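Local coordinates for uncharacterized esterase YxiM (Bacillus subtilis, PDB 2O14), which probably hydrolyses ester bonds as a GDSL-family lipolytic enzyme, with a galactose-binding-like beta domain preceding the hydrolase domain, though its substrate is uncharacterized, at residues N51-V55 with A66-A71; I30-A34 with G43-Q47; Y72-S76 with A104-F109. All coordinates share one frame; numbering follows the deposited sequence.

Contact 1 of 3, residues N51-V55 with A66-A71; sequences NMRDV and AVEFLA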
ATOM      1  N   ASN A  51      -3.613 -10.018  25.374  1.00 17.39           N
ATOM      2  CA  ASN A  51      -3.004  -8.844  24.756  1.00 17.02           C
ATOM      3  C   ASN A  51      -3.990  -8.018  23.939  1.00 16.97           C
ATOM      4  O   ASN A  51      -3.592  -7.236  23.075  1.00 15.98           O
ATOM      5  CB  ASN A  51      -1.818  -9.270  23.880  1.00 18.78           C
ATOM      6  CG  ASN A  51      -0.595  -9.651  24.703  1.00 21.42           C
ATOM      7  OD1 ASN A  51       0.231 -10.460  24.277  1.00 25.04           O
ATOM      8  ND2 ASN A  51      -0.471  -9.061  25.880  1.00 19.19           N
HETATM    9  N   MSE A  52      -5.277  -8.201  24.213  1.00 15.37           N
HETATM   10  CA  MSE A  52      -6.330  -7.461  23.524  1.00 16.67           C
HETATM   11  C   MSE A  52      -7.062  -6.641  24.577  1.00 16.74           C
HETATM   12  O   MSE A  52      -7.156  -7.053  25.736  1.00 15.29           O
HETATM   13  CB  MSE A  52      -7.321  -8.418  22.856  1.00 18.86           C
HETATM   14  CG  MSE A  52      -6.730  -9.342  21.807  1.00 22.14           C
HETATM   15 SE   MSE A  52      -5.962  -8.464  20.252  1.00 32.47          SE
HETATM   16  CE  MSE A  52      -7.420  -7.261  19.852  1.00 21.31           C
ATOM     17  N   ARG A  53      -7.586  -5.487  24.181  1.00 18.21           N
ATOM     18  CA  ARG A  53      -8.305  -4.626  25.112  1.00 19.43           C
ATOM     19  C   ARG A  53      -9.478  -3.920  24.432  1.00 18.65           C
ATOM     20  O   ARG A  53      -9.363  -3.490  23.290  1.00 17.63           O
ATOM     21  CB  ARG A  53      -7.341  -3.590  25.689  1.00 33.89           C
ATOM     22  CG  ARG A  53      -7.984  -2.532  26.571  1.00 41.38           C
ATOM     23  CD  ARG A  53      -6.921  -1.588  27.110  1.00 47.59           C
ATOM     24  NE  ARG A  53      -5.934  -2.307  27.913  1.00 52.72           N
ATOM     25  CZ  ARG A  53      -4.715  -1.852  28.191  1.00 55.39           C
ATOM     26  NH1 ARG A  53      -3.889  -2.577  28.935  1.00 56.37           N
ATOM     27  NH2 ARG A  53      -4.317  -0.678  27.716  1.00 55.13           N
ATOM     28  N   ASP A  54     -10.607  -3.817  25.125  1.00 19.48           N
ATOM     29  CA  ASP A  54     -11.776  -3.137  24.570  1.00 18.76           C
ATOM     30  C   ASP A  54     -11.587  -1.637  24.744  1.00 18.71           C
ATOM     31  O   ASP A  54     -11.227  -1.182  25.823  1.00 17.23           O
ATOM     32  CB  ASP A  54     -13.055  -3.553  25.301  1.00 22.77           C
ATOM     33  CG  ASP A  54     -13.429  -4.991  25.047  1.00 24.21           C
ATOM     34  OD1 ASP A  54     -13.359  -5.414  23.875  1.00 23.02           O
ATOM     35  OD2 ASP A  54     -13.811  -5.689  26.014  1.00 24.34           O
ATOM     36  N   VAL A  55     -11.824  -0.866  23.688  1.00 21.01           N
ATOM     37  CA  VAL A  55     -11.673   0.579  23.793  1.00 22.22           C
ATOM     38  C   VAL A  55     -12.763   1.301  23.022  1.00 22.00           C
ATOM     39  O   VAL A  55     -13.336   0.768  22.067  1.00 21.67           O
ATOM     40  CB  VAL A  55     -10.292   1.062  23.258  1.00 20.66           C
ATOM     41  CG1 VAL A  55      -9.161   0.443  24.082  1.00 21.14           C
ATOM     42  CG2 VAL A  55     -10.144   0.702  21.790  1.00 19.22           C
ATOM     43  N   ALA A  66     -14.185  -0.450  19.704  1.00 13.63           N
ATOM     44  CA  ALA A  66     -13.169  -1.270  19.060  1.00 14.69           C
ATOM     45  C   ALA A  66     -12.350  -2.075  20.054  1.00 14.01           C
ATOM     46  O   ALA A  66     -12.582  -2.020  21.256  1.00 14.91           O
ATOM     47  CB  ALA A  66     -12.235  -0.373  18.245  1.00 20.75           C
ATOM     48  N   VAL A  67     -11.406  -2.845  19.523  1.00 16.29           N
ATOM     49  CA  VAL A  67     -10.486  -3.623  20.342  1.00 16.71           C
ATOM     50  C   VAL A  67      -9.120  -3.071  19.975  1.00 17.84           C
ATOM     51  O   VAL A  67      -8.907  -2.636  18.838  1.00 18.02           O
ATOM     52  CB  VAL A  67     -10.502  -5.136  20.002  1.00 15.82           C
ATOM     53  CG1 VAL A  67     -11.745  -5.798  20.592  1.00 16.79           C
ATOM     54  CG2 VAL A  67     -10.447  -5.329  18.500  1.00 11.78           C
ATOM     55  N   GLU A  68      -8.205  -3.062  20.934  1.00 14.96           N
ATOM     56  CA  GLU A  68      -6.857  -2.572  20.682  1.00 15.99           C
ATOM     57  C   GLU A  68      -5.848  -3.712  20.786  1.00 15.44           C
ATOM     58  O   GLU A  68      -5.883  -4.500  21.732  1.00 15.57           O
ATOM     59  CB  GLU A  68      -6.484  -1.489  21.688  1.00 17.12           C
ATOM     60  CG  GLU A  68      -5.122  -0.894  21.432  1.00 19.04           C
ATOM     61  CD  GLU A  68      -4.785   0.216  22.395  1.00 23.78           C
ATOM     62  OE1 GLU A  68      -5.701   0.691  23.103  1.00 23.71           O
ATOM     63  OE2 GLU A  68      -3.603   0.619  22.433  1.00 24.32           O
ATOM     64  N   PHE A  69      -4.965  -3.810  19.803  1.00 17.54           N
ATOM     65  CA  PHE A  69      -3.942  -4.846  19.825  1.00 17.68           C
ATOM     66  C   PHE A  69      -2.767  -4.300  20.629  1.00 18.17           C
ATOM     67  O   PHE A  69      -2.082  -3.372  20.188  1.00 17.95           O
ATOM     68  CB  PHE A  69      -3.510  -5.183  18.402  1.00 15.13           C
ATOM     69  CG  PHE A  69      -4.577  -5.871  17.594  1.00 15.32           C
ATOM     70  CD1 PHE A  69      -4.542  -7.247  17.397  1.00 14.20           C
ATOM     71  CD2 PHE A  69      -5.625  -5.141  17.032  1.00 14.15           C
ATOM     72  CE1 PHE A  69      -5.534  -7.890  16.649  1.00 12.77           C
ATOM     73  CE2 PHE A  69      -6.620  -5.775  16.283  1.00 11.92           C
ATOM     74  CZ  PHE A  69      -6.572  -7.148  16.092  1.00 11.48           C
ATOM     75  N   LEU A  70      -2.553  -4.873  21.811  1.00 16.11           N
ATOM     76  CA  LEU A  70      -1.475  -4.455  22.702  1.00 19.70           C
ATOM     77  C   LEU A  70      -0.135  -5.063  22.286  1.00 20.46           C
ATOM     78  O   LEU A  70       0.929  -4.512  22.565  1.00 21.59           O
ATOM     79  CB  LEU A  70      -1.814  -4.843  24.141  1.00 19.60           C
ATOM     80  CG  LEU A  70      -3.114  -4.231  24.666  1.00 21.65           C
ATOM     81  CD1 LEU A  70      -3.341  -4.664  26.110  1.00 22.20           C
ATOM     82  CD2 LEU A  70      -3.042  -2.719  24.568  1.00 21.41           C
ATOM     83  N   ALA A  71      -0.200  -6.215  21.635  1.00 21.71           N
ATOM     84  CA  ALA A  71       0.981  -6.884  21.122  1.00 18.81           C
ATOM     85  C   ALA A  71       0.747  -6.842  19.619  1.00 19.15           C
ATOM     86  O   ALA A  71      -0.383  -7.028  19.165  1.00 20.22           O
ATOM     87  CB  ALA A  71       1.038  -8.317  21.620  1.00 18.51           C
TER
HETATM   88  O   HOH W   1      -5.608   0.983  25.978  1.00 41.78           O
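A66 pairs with V55 at the loop end of an antiparallel beta hairpin, a hydrogen-bonded pair in which V55 N reaches A66 O at 2.8 Å almost without a bend (N-H...O 179°). The CG2 methyl of V55 comes down near A66 CB. V67 and D54 form the next, non-hydrogen-bonded pair; the carboxylate of D54 passes V67 CG1 obliquely on its way to the backbone N of A34, where OD1 is bonded. E68 returns to a hydrogen-bonded pair with R53, its N giving to R53 O at 2.7 Å. On this face the extended E68 side chain stops short of the guanidinium: R53 NH2 and E68 OE1 are 5.0 Å apart, and a water takes a bond from NH2 and gives one to OE1. F69 carries the other face. The SE-CE end of selenomethionine M52, its chain bent at chi2 and chi3, folds over the ring, CE lying 3.6 Å from the ring centroid and 5° off the normal, a CH-pi contact; SE sits obliquely, completing a Met-aromatic contact. With F69 cut back to an alanine, the CE methyl of M52 is likely to lose the ring it sits on, opening a gap between M52 and L135 and V136 of strand 131-138. L70 N bonds N51 O at 2.9 Å, and its CD1 lies over one guanidinium face of R53, 3.6 Å from NH1. A71 CB rests 3.5 Å from N51 OD1. The hairpin thus divides its chemistry: apolar and aromatic contact around M52 and F69, and a water-mediated, probably attractive charge pairing around R53 and E68.

Contact 2 of 3, residues I30-A34 with G43-Q47; sequences IGVRA and GYGFQ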
ATOM      1  N   ILE A  30     -21.707  -9.594  14.213  1.00 22.02           N
ATOM      2  CA  ILE A  30     -21.462 -10.445  15.363  1.00 21.25           C
ATOM      3  C   ILE A  30     -20.563  -9.604  16.258  1.00 21.67           C
ATOM      4  O   ILE A  30     -19.490  -9.161  15.828  1.00 20.20           O
ATOM      5  CB  ILE A  30     -20.704 -11.728  14.996  1.00 24.53           C
ATOM      6  CG1 ILE A  30     -21.609 -12.663  14.198  1.00 24.85           C
ATOM      7  CG2 ILE A  30     -20.205 -12.413  16.268  1.00 25.04           C
ATOM      8  CD1 ILE A  30     -20.911 -13.934  13.765  1.00 27.19           C
ATOM      9  N   GLY A  31     -21.008  -9.362  17.484  1.00 19.71           N
ATOM     10  CA  GLY A  31     -20.206  -8.578  18.403  1.00 20.19           C
ATOM     11  C   GLY A  31     -19.035  -9.407  18.899  1.00 20.81           C
ATOM     12  O   GLY A  31     -19.226 -10.532  19.353  1.00 21.05           O
ATOM     13  N   VAL A  32     -17.824  -8.869  18.794  1.00 22.43           N
ATOM     14  CA  VAL A  32     -16.636  -9.573  19.260  1.00 22.24           C
ATOM     15  C   VAL A  32     -15.901  -8.676  20.242  1.00 23.35           C
ATOM     16  O   VAL A  32     -15.457  -7.572  19.910  1.00 22.45           O
ATOM     17  CB  VAL A  32     -15.691  -9.947  18.108  1.00 21.89           C
ATOM     18  CG1 VAL A  32     -14.539 -10.789  18.646  1.00 19.06           C
ATOM     19  CG2 VAL A  32     -16.451 -10.706  17.040  1.00 20.05           C
ATOM     20  N   ARG A  33     -15.785  -9.183  21.459  1.00 19.04           N
ATOM     21  CA  ARG A  33     -15.163  -8.496  22.579  1.00 19.82           C
ATOM     22  C   ARG A  33     -13.711  -8.975  22.715  1.00 18.22           C
ATOM     23  O   ARG A  33     -13.381 -10.080  22.289  1.00 14.05           O
ATOM     24  CB  ARG A  33     -15.996  -8.851  23.812  1.00 29.67           C
ATOM     25  CG  ARG A  33     -15.619  -8.249  25.131  1.00 35.45           C
ATOM     26  CD  ARG A  33     -16.493  -8.911  26.191  1.00 39.51           C
ATOM     27  NE  ARG A  33     -17.915  -8.715  25.913  1.00 41.30           N
ATOM     28  CZ  ARG A  33     -18.656  -7.754  26.455  1.00 42.69           C
ATOM     29  NH1 ARG A  33     -18.111  -6.901  27.316  1.00 41.37           N
ATOM     30  NH2 ARG A  33     -19.938  -7.635  26.127  1.00 43.75           N
ATOM     31  N   ALA A  34     -12.852  -8.150  23.307  1.00 17.84           N
ATOM     32  CA  ALA A  34     -11.443  -8.512  23.478  1.00 18.20           C
ATOM     33  C   ALA A  34     -11.229  -9.813  24.243  1.00 20.02           C
ATOM     34  O   ALA A  34     -10.238 -10.511  24.008  1.00 19.81           O
ATOM     35  CB  ALA A  34     -10.687  -7.385  24.172  1.00 21.89           C
ATOM     36  N   GLY A  43     -16.049 -20.696  15.695  1.00 24.11           N
ATOM     37  CA  GLY A  43     -15.390 -20.345  14.449  1.00 21.47           C
ATOM     38  C   GLY A  43     -14.626 -19.032  14.417  1.00 20.49           C
ATOM     39  O   GLY A  43     -14.146 -18.623  13.359  1.00 21.87           O
ATOM     40  N   TYR A  44     -14.493 -18.365  15.558  1.00 17.86           N
ATOM     41  CA  TYR A  44     -13.773 -17.093  15.590  1.00 16.04           C
ATOM     42  C   TYR A  44     -13.372 -16.710  17.010  1.00 16.04           C
ATOM     43  O   TYR A  44     -13.850 -17.298  17.987  1.00 13.93           O
ATOM     44  CB  TYR A  44     -14.649 -15.982  15.010  1.00 21.93           C
ATOM     45  CG  TYR A  44     -15.893 -15.732  15.832  1.00 23.27           C
ATOM     46  CD1 TYR A  44     -17.075 -16.422  15.577  1.00 26.35           C
ATOM     47  CD2 TYR A  44     -15.872 -14.839  16.899  1.00 24.83           C
ATOM     48  CE1 TYR A  44     -18.212 -16.229  16.372  1.00 28.06           C
ATOM     49  CE2 TYR A  44     -16.996 -14.641  17.701  1.00 27.11           C
ATOM     50  CZ  TYR A  44     -18.159 -15.339  17.434  1.00 27.96           C
ATOM     51  OH  TYR A  44     -19.251 -15.164  18.253  1.00 31.29           O
ATOM     52  N   GLY A  45     -12.516 -15.698  17.123  1.00 16.21           N
ATOM     53  CA  GLY A  45     -12.075 -15.246  18.429  1.00 15.80           C
ATOM     54  C   GLY A  45     -10.597 -14.916  18.442  1.00 17.48           C
ATOM     55  O   GLY A  45      -9.880 -15.211  17.487  1.00 18.56           O
ATOM     56  N   PHE A  46     -10.133 -14.314  19.530  1.00 14.68           N
ATOM     57  CA  PHE A  46      -8.734 -13.942  19.645  1.00 16.56           C
ATOM     58  C   PHE A  46      -7.845 -15.071  20.154  1.00 16.23           C
ATOM     59  O   PHE A  46      -8.176 -15.763  21.117  1.00 16.52           O
ATOM     60  CB  PHE A  46      -8.612 -12.714  20.539  1.00 15.82           C
ATOM     61  CG  PHE A  46      -9.236 -11.492  19.946  1.00 15.66           C
ATOM     62  CD1 PHE A  46      -8.611 -10.815  18.903  1.00 15.17           C
ATOM     63  CD2 PHE A  46     -10.463 -11.028  20.409  1.00 16.59           C
ATOM     64  CE1 PHE A  46      -9.203  -9.690  18.332  1.00 14.70           C
ATOM     65  CE2 PHE A  46     -11.063  -9.904  19.843  1.00 15.98           C
ATOM     66  CZ  PHE A  46     -10.430  -9.236  18.803  1.00 14.35           C
ATOM     67  N   GLN A  47      -6.707 -15.242  19.491  1.00 17.30           N
ATOM     68  CA  GLN A  47      -5.753 -16.290  19.829  1.00 17.49           C
ATOM     69  C   GLN A  47      -5.114 -16.066  21.192  1.00 16.61           C
ATOM     70  O   GLN A  47      -4.905 -17.015  21.944  1.00 16.71           O
ATOM     71  CB  GLN A  47      -4.670 -16.369  18.748  1.00 28.67           C
ATOM     72  CG  GLN A  47      -3.709 -17.537  18.916  1.00 34.09           C
ATOM     73  CD  GLN A  47      -4.434 -18.874  19.003  1.00 38.66           C
ATOM     74  OE1 GLN A  47      -5.222 -19.223  18.123  1.00 43.24           O
ATOM     75  NE2 GLN A  47      -4.171 -19.627  20.069  1.00 41.46           N
TER
HETATM   76  O   HOH W   2     -18.480 -13.405  20.253  1.00 38.64           O
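The ring of F46 receives R33 O at its edge, in the ring plane, with CE2 3.4 Å from that oxygen; A34 O and the CG1 methyl of V32 approach the same ring obliquely, CG1 standing 3.8 Å from CE2. At the edge of the Y44 ring, also in plane, lies a water that is 2.8 Å from Y44 OH and donates to G31 O at 3.1 Å, bridging the two segments. I30 CG2 comes in obliquely, 3.5 Å from Y44 OH, and V32 CG2 lies 4.0 Å from CE2 of the same ring, V32 and Y44 running in opposite directions. With chi1 at -175°, CG1 of V32 lies anti to the backbone N and meets F46, while CG2 meets Y44. The strands 30-32 and 44-46 run nearly parallel, 18° apart, but the axes of these segments come no closer than 9.2 Å: this is side-chain packing between the two sheets of a beta sandwich, as in galactose-binding-like domains, rather than strand pairing. Strand 30-32 pairs instead with strand 15-20, whose F18 meets the Y44 ring with planes at about 50°. F46 meets F80 edge-to-face, and F20, M52 and V67 also touch it.

Contact 3 of 3, residues Y72-S76 with A104-F109; sequences YGTKS and AAEGVF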
ATOM      1  N   TYR A  72       1.788  -6.565  18.841  1.00 17.27           N
ATOM      2  CA  TYR A  72       1.627  -6.501  17.395  1.00 17.47           C
ATOM      3  C   TYR A  72       2.868  -6.972  16.644  1.00 16.41           C
ATOM      4  O   TYR A  72       3.768  -7.566  17.233  1.00 16.61           O
ATOM      5  CB  TYR A  72       1.254  -5.076  16.969  1.00 23.66           C
ATOM      6  CG  TYR A  72       2.143  -4.026  17.577  1.00 26.11           C
ATOM      7  CD1 TYR A  72       1.880  -3.511  18.843  1.00 27.16           C
ATOM      8  CD2 TYR A  72       3.286  -3.597  16.915  1.00 27.51           C
ATOM      9  CE1 TYR A  72       2.741  -2.596  19.435  1.00 29.84           C
ATOM     10  CE2 TYR A  72       4.153  -2.688  17.495  1.00 31.11           C
ATOM     11  CZ  TYR A  72       3.877  -2.194  18.753  1.00 32.05           C
ATOM     12  OH  TYR A  72       4.759  -1.318  19.332  1.00 37.26           O
ATOM     13  N   GLY A  73       2.907  -6.686  15.345  1.00 19.51           N
ATOM     14  CA  GLY A  73       4.009  -7.121  14.500  1.00 19.03           C
ATOM     15  C   GLY A  73       3.442  -8.187  13.572  1.00 18.94           C
ATOM     16  O   GLY A  73       2.604  -8.985  13.997  1.00 17.78           O
ATOM     17  N   THR A  74       3.889  -8.219  12.320  1.00 15.46           N
ATOM     18  CA  THR A  74       3.365  -9.179  11.348  1.00 16.20           C
ATOM     19  C   THR A  74       3.424 -10.654  11.749  1.00 16.72           C
ATOM     20  O   THR A  74       2.648 -11.463  11.247  1.00 17.24           O
ATOM     21  CB  THR A  74       4.057  -9.014   9.969  1.00 20.65           C
ATOM     22  OG1 THR A  74       5.445  -9.357  10.075  1.00 21.14           O
ATOM     23  CG2 THR A  74       3.928  -7.566   9.481  1.00 15.51           C
ATOM     24  N   LYS A  75       4.336 -11.009  12.648  1.00 18.22           N
ATOM     25  CA  LYS A  75       4.463 -12.399  13.090  1.00 20.09           C
ATOM     26  C   LYS A  75       3.829 -12.633  14.455  1.00 18.09           C
ATOM     27  O   LYS A  75       3.882 -13.735  14.995  1.00 17.89           O
ATOM     28  CB  LYS A  75       5.938 -12.802  13.142  1.00 23.83           C
ATOM     29  CG  LYS A  75       6.431 -13.532  11.900  1.00 27.24           C
ATOM     30  CD  LYS A  75       6.148 -12.764  10.625  1.00 26.33           C
ATOM     31  CE  LYS A  75       6.664 -13.534   9.424  1.00 25.25           C
ATOM     32  NZ  LYS A  75       6.450 -12.813   8.158  1.00 24.07           N
ATOM     33  N   SER A  76       3.222 -11.598  15.015  1.00 16.80           N
ATOM     34  CA  SER A  76       2.597 -11.731  16.324  1.00 17.45           C
ATOM     35  C   SER A  76       1.469 -12.761  16.317  1.00 16.85           C
ATOM     36  O   SER A  76       0.767 -12.926  15.318  1.00 16.34           O
ATOM     37  CB  SER A  76       2.051 -10.380  16.782  1.00 14.13           C
ATOM     38  OG  SER A  76       1.445 -10.495  18.053  1.00 15.21           O
ATOM     39  N   ALA A 104      -2.186  -6.559   9.066  1.00 16.00           N
ATOM     40  CA  ALA A 104      -1.397  -7.749   8.751  1.00 14.65           C
ATOM     41  C   ALA A 104      -2.303  -8.978   8.788  1.00 15.15           C
ATOM     42  O   ALA A 104      -3.242  -9.047   9.575  1.00 14.09           O
ATOM     43  CB  ALA A 104      -0.261  -7.910   9.764  1.00 12.65           C
ATOM     44  N   ALA A 105      -2.020  -9.950   7.932  1.00 14.51           N
ATOM     45  CA  ALA A 105      -2.815 -11.167   7.894  1.00 13.73           C
ATOM     46  C   ALA A 105      -1.956 -12.245   7.268  1.00 14.34           C
ATOM     47  O   ALA A 105      -1.239 -11.988   6.306  1.00 15.60           O
ATOM     48  CB  ALA A 105      -4.074 -10.948   7.077  1.00 11.41           C
ATOM     49  N   GLU A 106      -2.019 -13.447   7.830  1.00 18.74           N
ATOM     50  CA  GLU A 106      -1.232 -14.566   7.334  1.00 20.32           C
ATOM     51  C   GLU A 106       0.272 -14.293   7.419  1.00 20.31           C
ATOM     52  O   GLU A 106       1.040 -14.724   6.558  1.00 20.92           O
ATOM     53  CB  GLU A 106      -1.624 -14.887   5.891  1.00 26.39           C
ATOM     54  CG  GLU A 106      -3.107 -15.199   5.721  1.00 33.03           C
ATOM     55  CD  GLU A 106      -3.606 -16.241   6.718  1.00 35.99           C
ATOM     56  OE1 GLU A 106      -4.274 -15.850   7.702  1.00 35.02           O
ATOM     57  OE2 GLU A 106      -3.320 -17.448   6.521  1.00 37.51           O
ATOM     58  N   GLY A 107       0.678 -13.559   8.454  1.00 20.12           N
ATOM     59  CA  GLY A 107       2.086 -13.262   8.665  1.00 19.82           C
ATOM     60  C   GLY A 107       2.745 -12.144   7.873  1.00 18.63           C
ATOM     61  O   GLY A 107       3.961 -11.959   7.982  1.00 18.41           O
ATOM     62  N   VAL A 108       1.975 -11.391   7.092  1.00 20.37           N
ATOM     63  CA  VAL A 108       2.550 -10.300   6.300  1.00 19.95           C
ATOM     64  C   VAL A 108       1.633  -9.084   6.200  1.00 21.50           C
ATOM     65  O   VAL A 108       0.434  -9.176   6.471  1.00 23.40           O
ATOM     66  CB  VAL A 108       2.879 -10.754   4.856  1.00 12.89           C
ATOM     67  CG1 VAL A 108       3.878 -11.900   4.881  1.00 13.89           C
ATOM     68  CG2 VAL A 108       1.608 -11.177   4.135  1.00 11.67           C
ATOM     69  N   PHE A 109       2.200  -7.945   5.810  1.00 16.65           N
ATOM     70  CA  PHE A 109       1.409  -6.731   5.650  1.00 18.68           C
ATOM     71  C   PHE A 109       0.384  -6.915   4.535  1.00 18.22           C
ATOM     72  O   PHE A 109       0.668  -7.570   3.527  1.00 18.71           O
ATOM     73  CB  PHE A 109       2.310  -5.550   5.291  1.00 16.11           C
ATOM     74  CG  PHE A 109       3.087  -5.001   6.449  1.00 16.05           C
ATOM     75  CD1 PHE A 109       2.431  -4.538   7.585  1.00 14.44           C
ATOM     76  CD2 PHE A 109       4.471  -4.893   6.387  1.00 17.72           C
ATOM     77  CE1 PHE A 109       3.140  -3.970   8.645  1.00 17.50           C
ATOM     78  CE2 PHE A 109       5.193  -4.326   7.442  1.00 20.78           C
ATOM     79  CZ  PHE A 109       4.523  -3.861   8.574  1.00 17.49           C
TER
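With chi1 at 66°, T74 turns its CG2 methyl anti to the carbonyl carbon and lifts it over one face of the F109 ring. CG2 stands 3.7 Å from the ring centroid, only 8° off the normal, so this is a CH-pi contact over the ring centre, with the two side chains crossing at about a right angle. A104 CB lies 4.2 Å from T74 CG2 and adds a second apolar neighbour. K75 starts away from the other segment, but a bend at chi2 followed by an extended tail returns its ammonium to the hairpin: NZ donates to G107 O at 2.6 Å, tilted a little from the carbonyl plane. The same ammonium forms a salt bridge with E222, so its charge is probably balanced there. The backbones meet at T74 and G107, where G107 CA approaches T74 O at 3.2 Å in a CA-H...O contact. Both sides are turns: a type I turn from G73 to S76 and a type I' turn from A105 to V108, the latter linking strands 100-105 and 108-115. G107 has phi of 80°, within the left-handed region that such a turn requires. A104 is hydrogen-bonded through its backbone to L135 of strand 131-138, while V108 and F109 lie against A223 of helix 220-225, placing the contact between the beta domain and the hydrolase domain.

In the fold
Along the chain the three contacts come in series, contact 2 closing before contact 1 opens and contact 1 before contact 3, all inside the galactose-binding-like domain. Contacts 1 and 2 have centres about 12 Å apart and touch directly, through D54 and M52 of contact 1 and A34 and F46 of contact 2. Contact 3 is centred about 16 Å from contact 1 and 18 Å from contact 2. Contact 1 belongs to the mixed sheet, as does strand 30-32, so contact 2 spans both sheets. Strands 44-46 and 108-115 are the outermost strands of the five-stranded antiparallel sheet, so contacts 2 and 3 mark its opposite borders. Contacts 1 and 2 lie remote from the hydrolase domain, contact 3 where the beta domain meets helix 220-225.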